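Local structure of 1-Cys peroxiredoxin (5K1G) at residues Leu37-Gly42 with Gln123-Ile128. The protein probably reduces hydrogen peroxide and other peroxides as a 1-Cys peroxiredoxin of the thioredoxin-fold superfamily, and has been linked to the scavenging of nitric oxide. Residues are numbered along the deposited sequence; the frame is centred on the assembly and turned at random.
Sequences LFAVPG and QRYAMI
Two antiparallel strands of the central thioredoxin-fold sheet meet here, at the point where the first runs into the active-site loop; residues Leu37-Ala39 pair with Tyr125-Met127. Leu37 and Met127 form a hydrogen-bonded pair. Met127 N gives a short bond to Leu37 O, 2.7 Å. The return bond, Leu37 N to Met127 O, is 3.0 Å. Next comes the non-hydrogen-bonded pair Phe38 and Ala126. Ala39 N then bonds to Tyr125 O at 2.8 Å, whereas the return bond from Tyr125 N to Ala39 O is long and weak.

Ala39 CB sits over one face of the Tyr125 ring in a CH-pi contact, 3.5 Å from the ring centroid. The Tyr125 first torsion, chi1 64°, sets CG between the backbone N and the carbonyl carbon and folds the ring back across the neighbouring strand. Leu37 and Met127 lie on this same side of the sheet.

On the other side, Phe38 CB touches Ala126 CB at 4.1 Å, and the Phe38 ring leads away to stack on Tyr56 of helix 46-58. At the Pro41 end, Arg124 bends at chi3 (-50°) and lays one face of its guanidinium against Pro41. Pro41 CD is 3.3 Å from Arg124 NH2. Val40 CG1 approaches Arg124 NH1 obliquely. That nitrogen also makes a salt bridge to Asp48 and a hydrogen bond to His52.

Pro41 and Thr45 fit the peroxiredoxin PxxxTxxC motif, and Asp48, which also accepts a hydrogen bond from Gly42 N, probably stands where the family carries its peroxidatic cysteine. Proline packing on the face and polar partners on NH1 together restrict the guanidinium's rotation, consistent with an arginine placed to face the reactive position.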
# COMPACT_ATOMS: atom_id res chain seq x y z
N LEU A 37 20.61 -3.30 2.37
CA LEU A 37 19.17 -3.43 2.21
C LEU A 37 18.50 -3.06 3.53
O LEU A 37 18.83 -3.65 4.57
CB LEU A 37 18.79 -4.86 1.80
CG LEU A 37 17.29 -5.18 1.83
CD1 LEU A 37 16.54 -4.41 0.74
CD2 LEU A 37 17.05 -6.67 1.69
N PHE A 38 17.60 -2.09 3.50
CA PHE A 38 16.82 -1.74 4.68
C PHE A 38 15.34 -1.87 4.35
O PHE A 38 14.91 -1.59 3.23
CB PHE A 38 17.15 -0.33 5.19
CG PHE A 38 16.72 0.80 4.28
CD1 PHE A 38 17.52 1.19 3.22
CD2 PHE A 38 15.55 1.50 4.52
CE1 PHE A 38 17.15 2.23 2.39
CE2 PHE A 38 15.17 2.54 3.69
CZ PHE A 38 15.97 2.91 2.63
N ALA A 39 14.57 -2.33 5.34
CA ALA A 39 13.15 -2.59 5.16
C ALA A 39 12.33 -1.65 6.02
O ALA A 39 12.71 -1.34 7.16
CB ALA A 39 12.81 -4.04 5.50
N VAL A 40 11.20 -1.20 5.48
CA VAL A 40 10.30 -0.29 6.19
C VAL A 40 8.93 -0.95 6.32
O VAL A 40 8.58 -1.81 5.50
CB VAL A 40 10.22 1.06 5.47
CG1 VAL A 40 11.58 1.75 5.50
CG2 VAL A 40 9.74 0.87 4.04
N PRO A 41 8.15 -0.60 7.34
CA PRO A 41 6.80 -1.18 7.45
C PRO A 41 5.84 -0.69 6.37
O PRO A 41 4.90 -1.41 6.03
CB PRO A 41 6.33 -0.75 8.85
CG PRO A 41 7.60 -0.44 9.59
CD PRO A 41 8.53 0.12 8.57
N GLY A 42 6.06 0.50 5.81
CA GLY A 42 5.14 0.98 4.80
C GLY A 42 5.56 2.26 4.11
O GLY A 42 5.96 3.23 4.76
N GLN A 123 8.87 -6.10 9.45
CA GLN A 123 9.58 -5.43 10.53
C GLN A 123 10.63 -4.50 9.94
O GLN A 123 11.09 -4.68 8.81
CB GLN A 123 10.25 -6.44 11.46
CG GLN A 123 9.32 -7.42 12.14
CD GLN A 123 10.07 -8.42 12.98
OE1 GLN A 123 11.01 -8.06 13.70
NE2 GLN A 123 9.68 -9.68 12.89
N ARG A 124 10.99 -3.48 10.71
CA ARG A 124 12.04 -2.57 10.29
C ARG A 124 13.40 -3.21 10.56
O ARG A 124 13.68 -3.62 11.69
CB ARG A 124 11.92 -1.24 11.03
CG ARG A 124 12.82 -0.15 10.51
CD ARG A 124 12.66 1.13 11.31
NE ARG A 124 11.26 1.51 11.45
CZ ARG A 124 10.56 2.17 10.53
NH1 ARG A 124 11.14 2.53 9.39
NH2 ARG A 124 9.29 2.47 10.75
N TYR A 125 14.23 -3.32 9.53
CA TYR A 125 15.56 -3.88 9.68
C TYR A 125 16.48 -3.31 8.62
O TYR A 125 16.06 -2.61 7.70
CB TYR A 125 15.55 -5.42 9.62
CG TYR A 125 15.12 -6.01 8.28
CD1 TYR A 125 16.01 -6.13 7.23
CD2 TYR A 125 13.82 -6.47 8.09
CE1 TYR A 125 15.63 -6.66 6.01
CE2 TYR A 125 13.43 -7.02 6.88
CZ TYR A 125 14.34 -7.11 5.85
OH TYR A 125 13.95 -7.64 4.64
N ALA A 126 17.77 -3.61 8.76
CA ALA A 126 18.79 -3.26 7.79
C ALA A 126 19.82 -4.37 7.74
O ALA A 126 20.22 -4.90 8.78
CB ALA A 126 19.46 -1.92 8.12
N MET A 127 20.25 -4.73 6.53
CA MET A 127 21.26 -5.76 6.35
C MET A 127 22.41 -5.23 5.51
O MET A 127 22.24 -4.32 4.70
CB MET A 127 20.73 -7.03 5.67
CG MET A 127 19.34 -7.48 6.02
SD MET A 127 18.91 -8.85 4.94
CE MET A 127 17.65 -9.67 5.92
N ILE A 128 23.57 -5.84 5.70
CA ILE A 128 24.68 -5.76 4.77
C ILE A 128 24.82 -7.14 4.14
O ILE A 128 25.01 -8.14 4.86
CB ILE A 128 25.98 -5.32 5.45
CG1 ILE A 128 25.82 -3.91 6.03
CG2 ILE A 128 27.14 -5.38 4.47
CD1 ILE A 128 27.00 -3.45 6.86